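Long-range contacts in ADP-ribosylating toxin CARDS (Mycoplasma pneumoniae, PDB 4TLV), which transfers ADP-ribose from NAD+ to multiple target proteins in vitro and, as the main virulence factor of its bacterium, provokes vacuoles in mammalian cells: residues P156-H161 with A372-R377; T275-R280 with L418-D423; T284-M289 with L390-K395; W364-Q369 with F376-E381. All coordinates share one frame; numbering follows the deposited sequence.

Interaction 1 of 4, residues P156-H161 with A372-R377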
loop_
_atom_site.group_PDB
_atom_site.type_symbol
_atom_site.label_atom_id
_atom_site.label_comp_id
_atom_site.label_asym_id
_atom_site.label_seq_id
_atom_site.Cartn_x
_atom_site.Cartn_y
_atom_site.Cartn_z
ATOM N N PRO A 156 -20.597 8.932 -11.978
ATOM C CA PRO A 156 -19.818 10.171 -12.089
ATOM C C PRO A 156 -19.961 11.050 -10.843
ATOM O O PRO A 156 -21.031 11.107 -10.238
ATOM C CB PRO A 156 -20.435 10.891 -13.301
ATOM C CG PRO A 156 -21.777 10.242 -13.527
ATOM C CD PRO A 156 -21.715 8.853 -12.942
ATOM N N VAL A 157 -18.891 11.752 -10.497
ATOM C CA VAL A 157 -18.916 12.755 -9.438
ATOM C C VAL A 157 -19.543 14.068 -9.947
ATOM O O VAL A 157 -19.170 14.568 -11.001
ATOM C CB VAL A 157 -17.491 13.020 -8.924
ATOM C CG1 VAL A 157 -17.484 14.124 -7.852
ATOM C CG2 VAL A 157 -16.882 11.709 -8.363
ATOM N N GLU A 158 -20.481 14.629 -9.188
ATOM C CA GLU A 158 -21.144 15.880 -9.586
ATOM C C GLU A 158 -21.573 15.914 -11.067
ATOM O O GLU A 158 -21.181 16.815 -11.801
ATOM C CB GLU A 158 -20.236 17.096 -9.307
ATOM C CG GLU A 158 -21.018 18.418 -9.199
ATOM C CD GLU A 158 -20.180 19.669 -9.409
ATOM O OE1 GLU A 158 -19.005 19.568 -9.829
ATOM O OE2 GLU A 158 -20.718 20.771 -9.165
ATOM N N PRO A 159 -22.384 14.945 -11.512
ATOM C CA PRO A 159 -22.700 14.872 -12.948
ATOM C C PRO A 159 -23.397 16.128 -13.484
ATOM O O PRO A 159 -24.137 16.796 -12.761
ATOM C CB PRO A 159 -23.655 13.676 -13.030
ATOM C CG PRO A 159 -24.270 13.604 -11.693
ATOM C CD PRO A 159 -23.153 13.963 -10.737
ATOM N N GLY A 160 -23.161 16.434 -14.755
ATOM C CA GLY A 160 -23.767 17.585 -15.379
ATOM C C GLY A 160 -22.998 18.861 -15.081
ATOM O O GLY A 160 -23.220 19.878 -15.731
ATOM N N HIS A 161 -22.096 18.820 -14.100
ATOM C CA HIS A 161 -21.398 20.040 -13.685
ATOM C C HIS A 161 -19.867 19.919 -13.634
ATOM O O HIS A 161 -19.153 20.835 -14.033
ATOM C CB HIS A 161 -21.922 20.508 -12.326
ATOM C CG HIS A 161 -23.399 20.770 -12.304
ATOM N ND1 HIS A 161 -23.960 21.908 -12.837
ATOM C CD2 HIS A 161 -24.425 20.036 -11.810
ATOM C CE1 HIS A 161 -25.273 21.866 -12.676
ATOM N NE2 HIS A 161 -25.579 20.745 -12.050
ATOM N N ALA A 372 -26.791 12.965 -5.546
ATOM C CA ALA A 372 -26.153 13.854 -6.518
ATOM C C ALA A 372 -24.624 13.691 -6.532
ATOM O O ALA A 372 -23.928 14.335 -7.316
ATOM C CB ALA A 372 -26.515 15.301 -6.227
ATOM N N ILE A 373 -24.114 12.847 -5.641
ATOM C CA ILE A 373 -22.686 12.560 -5.568
ATOM C C ILE A 373 -21.858 13.836 -5.458
ATOM O O ILE A 373 -21.003 14.099 -6.302
ATOM C CB ILE A 373 -22.229 11.741 -6.789
ATOM C CG1 ILE A 373 -23.273 10.669 -7.135
ATOM C CG2 ILE A 373 -20.861 11.096 -6.526
ATOM C CD1 ILE A 373 -23.359 9.530 -6.098
ATOM N N THR A 374 -22.117 14.639 -4.426
ATOM C CA THR A 374 -21.363 15.874 -4.227
ATOM C C THR A 374 -20.870 16.057 -2.808
ATOM O O THR A 374 -20.083 16.959 -2.554
ATOM C CB THR A 374 -22.208 17.126 -4.498
ATOM O OG1 THR A 374 -23.333 17.121 -3.607
ATOM C CG2 THR A 374 -22.666 17.170 -5.934
ATOM N N GLN A 375 -21.381 15.252 -1.883
ATOM C CA GLN A 375 -21.003 15.362 -0.470
ATOM C C GLN A 375 -20.402 14.039 0.000
ATOM O O GLN A 375 -21.007 12.986 -0.158
ATOM C CB GLN A 375 -22.223 15.714 0.385
ATOM C CG GLN A 375 -22.875 17.028 -0.025
ATOM C CD GLN A 375 -24.324 17.134 0.418
ATOM O OE1 GLN A 375 -24.824 16.287 1.154
ATOM N NE2 GLN A 375 -25.008 18.175 -0.046
ATOM N N PHE A 376 -19.220 14.106 0.595
ATOM C CA PHE A 376 -18.465 12.896 0.891
ATOM C C PHE A 376 -18.036 12.812 2.351
ATOM O O PHE A 376 -17.400 13.718 2.875
ATOM C CB PHE A 376 -17.235 12.831 -0.028
ATOM C CG PHE A 376 -17.575 12.648 -1.481
ATOM C CD1 PHE A 376 -18.032 13.711 -2.241
ATOM C CD2 PHE A 376 -17.417 11.413 -2.092
ATOM C CE1 PHE A 376 -18.351 13.540 -3.593
ATOM C CE2 PHE A 376 -17.734 11.239 -3.430
ATOM C CZ PHE A 376 -18.202 12.300 -4.177
ATOM N N ARG A 377 -18.385 11.701 2.987
ATOM C CA ARG A 377 -17.924 11.400 4.327
ATOM C C ARG A 377 -16.518 10.833 4.232
ATOM O O ARG A 377 -16.225 10.006 3.374
ATOM C CB ARG A 377 -18.862 10.398 4.991
ATOM C CG ARG A 377 -18.307 9.730 6.275
ATOM C CD ARG A 377 -19.419 8.891 6.937
ATOM N NE ARG A 377 -20.484 9.748 7.466
ATOM C CZ ARG A 377 -21.775 9.415 7.534
ATOM N NH1 ARG A 377 -22.205 8.236 7.094
ATOM N NH2 ARG A 377 -22.640 10.269 8.049
#
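The carbonyl oxygen of Ile373 accepts the backbone N-H of Glu158, with Glu158 N lying 3.0 Å from Ile373 O and the angle at the hydrogen 155°. The donor stands 29° out of the carbonyl plane. Both residues have positive phi, a left-handed conformation unusual outside glycine, and the two turns meet there backbone to backbone. Beside this bond the branched side chain of Ile373 packs on the other loop: its CG2 sits 3.7 Å from Pro156 O. Val157 has CG1 anti to its backbone N (chi1 177°), which carries that methyl to 4.2 Å from Phe376 CZ, approaching the ring obliquely. Branched apolar side chains such as Val157 and Ile373 suit this buried strip, needing no hydrogen bonds of their own. Elsewhere in the contact CG of Glu158 rests on Thr374 CG2, 3.9 Å away, while Thr374 OG1 turns to Asp370. Pro159, a stiff ring at the exposed margin, sets its CD 3.5 Å from Ala372 O. The carboxylate of Glu158 comes close to Asp423, a like charge that may raise the pKa of one of the two. The contact joins the turn after strand 146-156 of the mono-ADP-ribosyltransferase domain to the hairpin turn before strand 375-380 of the D2 beta-trefoil.

Interaction 2 of 4, residues T275-R280 with L418-D423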
loop_
_atom_site.group_PDB
_atom_site.type_symbol
_atom_site.label_atom_id
_atom_site.label_comp_id
_atom_site.label_asym_id
_atom_site.label_seq_id
_atom_site.Cartn_x
_atom_site.Cartn_y
_atom_site.Cartn_z
ATOM N N THR A 275 -5.584 20.298 -6.259
ATOM C CA THR A 275 -6.893 20.573 -5.678
ATOM C C THR A 275 -6.798 20.940 -4.200
ATOM O O THR A 275 -6.282 20.157 -3.392
ATOM C CB THR A 275 -7.824 19.332 -5.793
ATOM O OG1 THR A 275 -7.214 18.210 -5.137
ATOM C CG2 THR A 275 -8.058 18.953 -7.252
ATOM N N PRO A 276 -7.305 22.123 -3.831
ATOM C CA PRO A 276 -7.513 22.391 -2.403
ATOM C C PRO A 276 -8.718 21.580 -1.926
ATOM O O PRO A 276 -9.446 21.020 -2.750
ATOM C CB PRO A 276 -7.839 23.889 -2.380
ATOM C CG PRO A 276 -8.472 24.133 -3.723
ATOM C CD PRO A 276 -7.612 23.306 -4.657
ATOM N N VAL A 277 -8.929 21.516 -0.614
ATOM C CA VAL A 277 -9.974 20.681 -0.048
ATOM C C VAL A 277 -10.886 21.511 0.853
ATOM O O VAL A 277 -10.418 22.156 1.800
ATOM C CB VAL A 277 -9.376 19.524 0.783
ATOM C CG1 VAL A 277 -10.492 18.652 1.352
ATOM C CG2 VAL A 277 -8.402 18.686 -0.096
ATOM N N TYR A 278 -12.180 21.472 0.547
ATOM C CA TYR A 278 -13.208 22.214 1.284
ATOM C C TYR A 278 -14.176 21.283 1.990
ATOM O O TYR A 278 -14.714 20.367 1.382
ATOM C CB TYR A 278 -14.019 23.079 0.321
ATOM C CG TYR A 278 -13.275 24.259 -0.247
ATOM C CD1 TYR A 278 -12.348 24.097 -1.265
ATOM C CD2 TYR A 278 -13.522 25.538 0.221
ATOM C CE1 TYR A 278 -11.677 25.179 -1.793
ATOM C CE2 TYR A 278 -12.862 26.636 -0.302
ATOM C CZ TYR A 278 -11.936 26.449 -1.305
ATOM O OH TYR A 278 -11.282 27.533 -1.818
ATOM N N LEU A 279 -14.409 21.541 3.274
ATOM C CA LEU A 279 -15.335 20.749 4.065
ATOM C C LEU A 279 -16.445 21.631 4.632
ATOM O O LEU A 279 -16.247 22.822 4.864
ATOM C CB LEU A 279 -14.589 20.045 5.199
ATOM C CG LEU A 279 -13.459 19.145 4.697
ATOM C CD1 LEU A 279 -12.136 19.693 5.168
ATOM C CD2 LEU A 279 -13.647 17.703 5.131
ATOM N N ARG A 280 -17.606 21.032 4.860
ATOM C CA ARG A 280 -18.750 21.754 5.408
ATOM C C ARG A 280 -19.316 21.005 6.612
ATOM O O ARG A 280 -19.450 19.778 6.594
ATOM C CB ARG A 280 -19.817 21.965 4.326
ATOM C CG ARG A 280 -21.002 22.832 4.747
ATOM C CD ARG A 280 -21.798 23.286 3.523
ATOM N NE ARG A 280 -21.029 24.227 2.714
ATOM C CZ ARG A 280 -21.300 24.538 1.449
ATOM N NH1 ARG A 280 -22.334 23.976 0.827
ATOM N NH2 ARG A 280 -20.533 25.412 0.811
ATOM N N LEU A 418 -17.904 16.925 9.443
ATOM C CA LEU A 418 -17.522 17.683 8.266
ATOM C C LEU A 418 -17.487 16.725 7.095
ATOM O O LEU A 418 -16.960 15.618 7.207
ATOM C CB LEU A 418 -16.118 18.233 8.444
ATOM C CG LEU A 418 -15.896 19.228 9.573
ATOM C CD1 LEU A 418 -14.425 19.277 9.904
ATOM C CD2 LEU A 418 -16.411 20.581 9.128
ATOM N N GLN A 419 -18.038 17.149 5.972
ATOM C CA GLN A 419 -18.028 16.333 4.776
ATOM C C GLN A 419 -17.435 17.155 3.645
ATOM O O GLN A 419 -17.580 18.375 3.606
ATOM C CB GLN A 419 -19.443 15.844 4.437
ATOM C CG GLN A 419 -20.009 14.897 5.507
ATOM C CD GLN A 419 -21.355 14.292 5.142
ATOM O OE1 GLN A 419 -22.003 14.721 4.193
ATOM N NE2 GLN A 419 -21.778 13.284 5.906
ATOM N N ILE A 420 -16.736 16.487 2.741
ATOM C CA ILE A 420 -16.154 17.188 1.610
ATOM C C ILE A 420 -17.259 17.608 0.665
ATOM O O ILE A 420 -18.138 16.826 0.348
ATOM C CB ILE A 420 -15.143 16.310 0.859
ATOM C CG1 ILE A 420 -13.997 15.954 1.817
ATOM C CG2 ILE A 420 -14.631 17.054 -0.387
ATOM C CD1 ILE A 420 -12.816 15.301 1.168
ATOM N N ILE A 421 -17.213 18.853 0.212
ATOM C CA ILE A 421 -18.192 19.316 -0.755
ATOM C C ILE A 421 -17.500 19.560 -2.090
ATOM O O ILE A 421 -16.458 20.208 -2.153
ATOM C CB ILE A 421 -18.923 20.583 -0.265
ATOM C CG1 ILE A 421 -17.918 21.701 0.002
ATOM C CG2 ILE A 421 -19.715 20.258 0.999
ATOM C CD1 ILE A 421 -18.545 23.066 0.329
ATOM N N VAL A 422 -18.093 19.027 -3.147
ATOM C CA VAL A 422 -17.513 19.110 -4.474
ATOM C C VAL A 422 -18.339 20.043 -5.345
ATOM O O VAL A 422 -19.538 19.833 -5.540
ATOM C CB VAL A 422 -17.457 17.726 -5.138
ATOM C CG1 VAL A 422 -16.993 17.856 -6.592
ATOM C CG2 VAL A 422 -16.529 16.800 -4.352
ATOM N N ASP A 423 -17.680 21.053 -5.884
ATOM C CA ASP A 423 -18.335 22.053 -6.698
ATOM C C ASP A 423 -17.256 22.920 -7.340
ATOM O O ASP A 423 -16.118 22.954 -6.875
ATOM C CB ASP A 423 -19.237 22.914 -5.817
ATOM C CG ASP A 423 -20.064 23.895 -6.620
ATOM O OD1 ASP A 423 -21.135 23.480 -7.124
ATOM O OD2 ASP A 423 -19.635 25.071 -6.751
#
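Arg280 sends CG anti to its backbone N (chi1 -174°), and a bend at chi3 turns the outer part of the chain, while Ile421 holds CG1 between its backbone N and carbonyl carbon (chi1 59°); the two side chains cross at about a right angle. The methyl CD1 of Ile421 lies over one face of the guanidinium, displaced toward its rim, in a very tight contact, only 3.1 Å from Arg280 NH2. Nearer the backbone, CG2 of Ile421 meets Arg280 CB at 3.7 Å. Arginine suits this place because its flat, weakly hydrated face can lie against a methyl while NE remains able to donate to Thr287 OG1. Between the strands the antiparallel backbones are hydrogen-bonded: Arg280 and Gln419 form a hydrogen-bonded pair, Arg280 N reaching Gln419 O at 2.9 Å and Gln419 N returning to Arg280 O at 3.0 Å. Ile421 N adds a third bond to Tyr278 O, 3.1 Å long. Leu279 and Ile420, the non-hydrogen-bonded pair, turn to the other face of the sheet, where CD2 of Leu279 packs 3.8 Å from Ile420 CG1. Val277 extends this apolar row with CG1 4.1 Å from Ile420 CD1, and Phe431 touches both residues. Strand 278-281 is flanked by 415-421 and by 287-293, whereas 415-421 also pairs with 375-380 and 388-393, and Leu279 meets Leu390 of the last of these.

Interaction 3 of 4, residues T284-M289 with L390-K395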
loop_
_atom_site.group_PDB
_atom_site.type_symbol
_atom_site.label_atom_id
_atom_site.label_comp_id
_atom_site.label_asym_id
_atom_site.label_seq_id
_atom_site.Cartn_x
_atom_site.Cartn_y
_atom_site.Cartn_z
ATOM N N THR A 284 -24.135 23.311 11.270
ATOM C CA THR A 284 -23.818 24.732 11.186
ATOM C C THR A 284 -23.752 25.207 9.742
ATOM O O THR A 284 -23.925 26.388 9.463
ATOM C CB THR A 284 -22.460 25.049 11.827
ATOM O OG1 THR A 284 -21.411 24.500 11.016
ATOM C CG2 THR A 284 -22.375 24.478 13.231
ATOM N N GLN A 285 -23.470 24.285 8.828
ATOM C CA GLN A 285 -23.289 24.617 7.417
ATOM C C GLN A 285 -22.099 25.547 7.157
ATOM O O GLN A 285 -21.983 26.140 6.087
ATOM C CB GLN A 285 -24.574 25.201 6.825
ATOM C CG GLN A 285 -25.680 24.168 6.639
ATOM C CD GLN A 285 -25.324 23.115 5.599
ATOM O OE1 GLN A 285 -25.167 23.543 4.348
ATOM N NE2 GLN A 285 -25.183 21.933 5.919
ATOM N N LYS A 286 -21.217 25.670 8.141
ATOM C CA LYS A 286 -20.006 26.455 7.978
ATOM C C LYS A 286 -19.024 25.711 7.081
ATOM O O LYS A 286 -18.960 24.482 7.105
ATOM C CB LYS A 286 -19.367 26.740 9.338
ATOM C CG LYS A 286 -20.173 27.715 10.192
ATOM C CD LYS A 286 -19.513 27.967 11.534
ATOM C CE LYS A 286 -20.338 28.945 12.359
ATOM N NZ LYS A 286 -19.664 29.322 13.631
ATOM N N THR A 287 -18.258 26.465 6.301
ATOM C CA THR A 287 -17.351 25.876 5.321
ATOM C C THR A 287 -15.907 26.185 5.668
ATOM O O THR A 287 -15.582 27.304 6.073
ATOM C CB THR A 287 -17.679 26.371 3.896
ATOM O OG1 THR A 287 -19.040 26.030 3.592
ATOM C CG2 THR A 287 -16.747 25.723 2.852
ATOM N N PHE A 288 -15.045 25.185 5.509
ATOM C CA PHE A 288 -13.643 25.314 5.869
ATOM C C PHE A 288 -12.732 24.792 4.779
ATOM O O PHE A 288 -13.090 23.883 4.033
ATOM C CB PHE A 288 -13.325 24.499 7.121
ATOM C CG PHE A 288 -14.148 24.868 8.328
ATOM C CD1 PHE A 288 -15.373 24.268 8.554
ATOM C CD2 PHE A 288 -13.685 25.798 9.239
ATOM C CE1 PHE A 288 -16.135 24.598 9.668
ATOM C CE2 PHE A 288 -14.442 26.131 10.359
ATOM C CZ PHE A 288 -15.668 25.524 10.571
ATOM N N MET A 289 -11.529 25.342 4.737
ATOM C CA MET A 289 -10.474 24.803 3.907
ATOM C C MET A 289 -9.517 24.015 4.789
ATOM O O MET A 289 -9.080 24.492 5.842
ATOM C CB MET A 289 -9.710 25.921 3.218
ATOM C CG MET A 289 -10.520 26.651 2.162
ATOM S SD MET A 289 -9.614 28.076 1.562
ATOM C CE MET A 289 -9.737 29.208 2.935
ATOM N N LEU A 390 -15.030 12.708 9.839
ATOM C CA LEU A 390 -14.254 13.846 10.310
ATOM C C LEU A 390 -15.160 14.795 11.091
ATOM O O LEU A 390 -16.333 14.958 10.749
ATOM C CB LEU A 390 -13.634 14.596 9.130
ATOM C CG LEU A 390 -12.549 13.889 8.310
ATOM C CD1 LEU A 390 -12.147 14.789 7.122
ATOM C CD2 LEU A 390 -11.336 13.564 9.188
ATOM N N PHE A 391 -14.606 15.424 12.123
ATOM C CA PHE A 391 -15.369 16.332 12.988
ATOM C C PHE A 391 -14.549 17.572 13.356
ATOM O O PHE A 391 -13.319 17.536 13.368
ATOM C CB PHE A 391 -15.784 15.615 14.282
ATOM C CG PHE A 391 -16.911 14.644 14.116
ATOM C CD1 PHE A 391 -16.683 13.365 13.612
ATOM C CD2 PHE A 391 -18.207 14.996 14.485
ATOM C CE1 PHE A 391 -17.729 12.465 13.457
ATOM C CE2 PHE A 391 -19.266 14.097 14.332
ATOM C CZ PHE A 391 -19.030 12.830 13.824
ATOM N N TRP A 392 -15.236 18.674 13.653
ATOM C CA TRP A 392 -14.593 19.807 14.317
ATOM C C TRP A 392 -15.428 20.202 15.532
ATOM O O TRP A 392 -16.594 19.826 15.641
ATOM C CB TRP A 392 -14.414 21.004 13.382
ATOM C CG TRP A 392 -15.678 21.785 13.112
ATOM C CD1 TRP A 392 -16.812 21.326 12.517
ATOM C CD2 TRP A 392 -15.921 23.166 13.427
ATOM N NE1 TRP A 392 -17.746 22.332 12.435
ATOM C CE2 TRP A 392 -17.226 23.469 12.994
ATOM C CE3 TRP A 392 -15.163 24.168 14.039
ATOM C CZ2 TRP A 392 -17.792 24.737 13.145
ATOM C CZ3 TRP A 392 -15.725 25.433 14.184
ATOM C CH2 TRP A 392 -17.028 25.702 13.740
ATOM N N ASN A 393 -14.809 20.942 16.442
ATOM C CA ASN A 393 -15.496 21.446 17.620
ATOM C C ASN A 393 -16.130 22.793 17.313
ATOM O O ASN A 393 -15.431 23.800 17.173
ATOM C CB ASN A 393 -14.513 21.571 18.782
ATOM C CG ASN A 393 -15.196 21.966 20.073
ATOM O OD1 ASN A 393 -16.123 22.782 20.076
ATOM N ND2 ASN A 393 -14.745 21.389 21.181
ATOM N N THR A 394 -17.455 22.799 17.191
ATOM C CA THR A 394 -18.204 23.989 16.782
ATOM C C THR A 394 -18.010 25.168 17.728
ATOM O O THR A 394 -18.220 26.321 17.349
ATOM C CB THR A 394 -19.708 23.697 16.680
ATOM O OG1 THR A 394 -20.175 23.183 17.936
ATOM C CG2 THR A 394 -19.983 22.677 15.576
ATOM N N LYS A 395 -17.596 24.880 18.959
ATOM C CA LYS A 395 -17.380 25.935 19.938
ATOM C C LYS A 395 -15.945 26.470 19.953
ATOM O O LYS A 395 -15.685 27.521 20.536
ATOM C CB LYS A 395 -17.800 25.470 21.331
ATOM C CG LYS A 395 -19.311 25.406 21.528
ATOM C CD LYS A 395 -19.666 24.935 22.930
ATOM C CE LYS A 395 -21.123 25.232 23.269
ATOM N NZ LYS A 395 -22.052 24.691 22.238
#
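The indole of Trp392 is covered on both faces: CZ of Phe288 stands 3.3 Å above one, and CA of Thr394 lies over the opposite one, each offset toward the rim. Phe288 presents its edge to the indole in an edge-to-face pair; the centroid of the Phe288 ring lies 4.5 Å from that of the six-membered ring of Trp392, with the planes at 60°. The nearest atoms, Phe288 CZ and Trp392 CZ2, are 3.4 Å apart. At the edge of the indole and near its plane sits Thr284 OG1, 4.2 Å from Trp392 CZ2. The extended chain of Lys286 crosses the indole at about a right angle, with CD 4.0 Å from Trp392 CZ2; a lysine fits this outer position because its methylenes can lie against the aromatic ring while its ammonium stays at the exposed surface. Farther out, Thr284 CG2 meets Thr394 CG2 at 3.8 Å, two methyls turned together while Thr394 OG1 bonds to Asp414 O. Thr284 OG1 takes the N-H of Lys286, with Lys286 N 3.1 Å away, an ST turn that fixes the bend before strand 287-293. The chemistry therefore divides in two: apolar and aromatic contact joins the segments directly, and Glu416 OE2 links one polar atom from each, Thr284 OG1 and Trp392 NE1, probably polarising the indole N-H.

Interaction 4 of 4, residues W364-Q369 with F376-E381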
loop_
_atom_site.group_PDB
_atom_site.type_symbol
_atom_site.label_atom_id
_atom_site.label_comp_id
_atom_site.label_asym_id
_atom_site.label_seq_id
_atom_site.Cartn_x
_atom_site.Cartn_y
_atom_site.Cartn_z
ATOM N N TRP A 364 -7.696 6.346 4.477
ATOM C CA TRP A 364 -8.979 7.053 4.534
ATOM C C TRP A 364 -9.904 6.553 3.438
ATOM O O TRP A 364 -9.438 6.156 2.372
ATOM C CB TRP A 364 -8.758 8.551 4.318
ATOM C CG TRP A 364 -7.818 9.157 5.331
ATOM C CD1 TRP A 364 -6.459 9.334 5.203
ATOM C CD2 TRP A 364 -8.167 9.641 6.631
ATOM N NE1 TRP A 364 -5.954 9.900 6.345
ATOM C CE2 TRP A 364 -6.982 10.110 7.235
ATOM C CE3 TRP A 364 -9.378 9.741 7.340
ATOM C CZ2 TRP A 364 -6.962 10.661 8.529
ATOM C CZ3 TRP A 364 -9.359 10.307 8.628
ATOM C CH2 TRP A 364 -8.162 10.759 9.201
ATOM N N LYS A 365 -11.206 6.567 3.703
ATOM C CA LYS A 365 -12.209 6.229 2.690
ATOM C C LYS A 365 -13.030 7.478 2.471
ATOM O O LYS A 365 -13.219 8.258 3.405
ATOM C CB LYS A 365 -13.158 5.131 3.195
ATOM C CG LYS A 365 -12.608 3.715 3.220
ATOM C CD LYS A 365 -13.566 2.803 4.026
ATOM C CE LYS A 365 -13.808 3.410 5.410
ATOM N NZ LYS A 365 -14.649 2.585 6.325
ATOM N N MET A 366 -13.520 7.676 1.249
ATOM C CA MET A 366 -14.389 8.809 0.954
ATOM C C MET A 366 -15.657 8.312 0.282
ATOM O O MET A 366 -15.619 7.798 -0.834
ATOM C CB MET A 366 -13.681 9.814 0.068
ATOM C CG MET A 366 -12.379 10.315 0.695
ATOM S SD MET A 366 -11.805 11.784 -0.117
ATOM C CE MET A 366 -10.185 11.949 0.637
ATOM N N THR A 367 -16.782 8.465 0.960
ATOM C CA THR A 367 -18.005 7.812 0.493
ATOM C C THR A 367 -19.122 8.832 0.253
ATOM O O THR A 367 -19.433 9.635 1.133
ATOM C CB THR A 367 -18.465 6.744 1.504
ATOM O OG1 THR A 367 -18.810 7.380 2.734
ATOM C CG2 THR A 367 -17.344 5.777 1.796
ATOM N N PRO A 368 -19.728 8.801 -0.946
ATOM C CA PRO A 368 -20.721 9.818 -1.318
ATOM C C PRO A 368 -21.935 9.651 -0.420
ATOM O O PRO A 368 -22.316 8.522 -0.164
ATOM C CB PRO A 368 -21.094 9.458 -2.766
ATOM C CG PRO A 368 -20.271 8.271 -3.141
ATOM C CD PRO A 368 -19.655 7.697 -1.912
ATOM N N GLN A 369 -22.509 10.739 0.070
ATOM C CA GLN A 369 -23.628 10.636 1.008
ATOM C C GLN A 369 -24.975 11.033 0.387
ATOM O O GLN A 369 -26.032 10.713 0.925
ATOM C CB GLN A 369 -23.356 11.471 2.264
ATOM C CG GLN A 369 -22.136 10.989 3.047
ATOM C CD GLN A 369 -22.298 9.586 3.580
ATOM O OE1 GLN A 369 -21.623 8.644 3.140
ATOM N NE2 GLN A 369 -23.207 9.430 4.531
ATOM N N PHE A 376 -19.220 14.106 0.595
ATOM C CA PHE A 376 -18.465 12.896 0.891
ATOM C C PHE A 376 -18.036 12.812 2.351
ATOM O O PHE A 376 -17.400 13.718 2.875
ATOM C CB PHE A 376 -17.235 12.831 -0.028
ATOM C CG PHE A 376 -17.575 12.648 -1.481
ATOM C CD1 PHE A 376 -18.032 13.711 -2.241
ATOM C CD2 PHE A 376 -17.417 11.413 -2.092
ATOM C CE1 PHE A 376 -18.351 13.540 -3.593
ATOM C CE2 PHE A 376 -17.734 11.239 -3.430
ATOM C CZ PHE A 376 -18.202 12.300 -4.177
ATOM N N ARG A 377 -18.385 11.701 2.987
ATOM C CA ARG A 377 -17.924 11.400 4.327
ATOM C C ARG A 377 -16.518 10.833 4.232
ATOM O O ARG A 377 -16.225 10.006 3.374
ATOM C CB ARG A 377 -18.862 10.398 4.991
ATOM C CG ARG A 377 -18.307 9.730 6.275
ATOM C CD ARG A 377 -19.419 8.891 6.937
ATOM N NE ARG A 377 -20.484 9.748 7.466
ATOM C CZ ARG A 377 -21.775 9.415 7.534
ATOM N NH1 ARG A 377 -22.205 8.236 7.094
ATOM N NH2 ARG A 377 -22.640 10.269 8.049
ATOM N N VAL A 378 -15.643 11.297 5.106
ATOM C CA VAL A 378 -14.251 10.846 5.093
ATOM C C VAL A 378 -14.023 10.031 6.355
ATOM O O VAL A 378 -14.163 10.557 7.460
ATOM C CB VAL A 378 -13.305 12.053 5.046
ATOM C CG1 VAL A 378 -11.826 11.609 5.121
ATOM C CG2 VAL A 378 -13.558 12.850 3.765
ATOM N N SER A 379 -13.691 8.751 6.191
ATOM C CA SER A 379 -13.610 7.831 7.325
ATOM C C SER A 379 -12.204 7.280 7.480
ATOM O O SER A 379 -11.510 7.047 6.492
ATOM C CB SER A 379 -14.594 6.664 7.133
ATOM O OG SER A 379 -15.920 7.140 7.017
ATOM N N SER A 380 -11.793 7.047 8.715
ATOM C CA SER A 380 -10.483 6.433 8.968
ATOM C C SER A 380 -10.526 4.898 8.999
ATOM O O SER A 380 -11.387 4.309 9.668
ATOM C CB SER A 380 -9.919 6.935 10.290
ATOM O OG SER A 380 -8.722 6.249 10.602
ATOM N N GLU A 381 -9.594 4.246 8.298
ATOM C CA GLU A 381 -9.488 2.790 8.357
ATOM C C GLU A 381 -9.048 2.323 9.743
ATOM O O GLU A 381 -9.190 1.153 10.075
ATOM C CB GLU A 381 -8.519 2.233 7.300
ATOM C CG GLU A 381 -8.971 2.427 5.859
ATOM C CD GLU A 381 -10.139 1.524 5.469
ATOM O OE1 GLU A 381 -10.610 0.714 6.308
ATOM O OE2 GLU A 381 -10.580 1.620 4.308
HETATM O O HOH W 1 -13.258 2.645 8.898
HETATM O O HOH W 2 -16.224 7.246 4.244
#
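A beta hairpin of the D2 beta-trefoil carries this contact, strand 364-368 running antiparallel to 375-380. Two hydrogen-bonded pairs form its ladder: Lys365 with Ser379, where Lys365 N is 2.8 Å from Ser379 O, and Thr367 with Arg377, where Thr367 N is 2.9 Å from Arg377 O. Each pair also has the return bond, and side chains alternate between two faces. On the face of Trp364, Met366 and Pro368 the residues are mostly apolar, with Ser380 the exception, its OG bonded to Leu382 N. Trp364 CE3 touches Val378 CG1 at 3.8 Å, and the extended Met366 lies side by side with Val378. Pro368 has its CA over the face of the Phe376 ring, a CH-pi contact with CA 4.2 Å from the centroid and 28° off the normal. Leu337 O satisfies Trp364 NE1. The opposite face is polar. Beyond the end of the strand pair Glu381 crosses Lys365 at about a right angle, and its OE2, bonded to Gln321 NE2, lies 3.1 Å from Lys365 CG; Lys365 NZ and Glu381 OE1 are 4.5 Å apart, too far for a salt bridge. Arg377 reaches past the hairpin to a salt bridge with Glu417. One water donates to Arg377 O and, 2.8 Å away, to Ser379 OG, which also bonds to Asn388 O; a second accepts from Lys365 NZ, 2.9 Å away, and donates to Ser380 O.

In the fold
Interactions 2, 3 and 4 lie wholly within the D2 domain and reach one antiparallel sheet, while interaction 1 ties that sheet to the mono-ADP-ribosyltransferase domain. Strand 415-421 stands between the others: it pairs with 278-281 in interaction 2 and lies beside 375-380, the strand that interactions 1 and 4 share. Centres of interactions 1 and 2, and of 2 and 3, are 11 Å apart; the centres of 1 and 3 are 20 Å apart, and their nearest atoms about 6 Å. Along the chain, interaction 4 is nested inside interaction 3, which is nested inside interaction 2, so early and late strands of D2 bracket the hairpin in sequence, and its turn meets the catalytic domain.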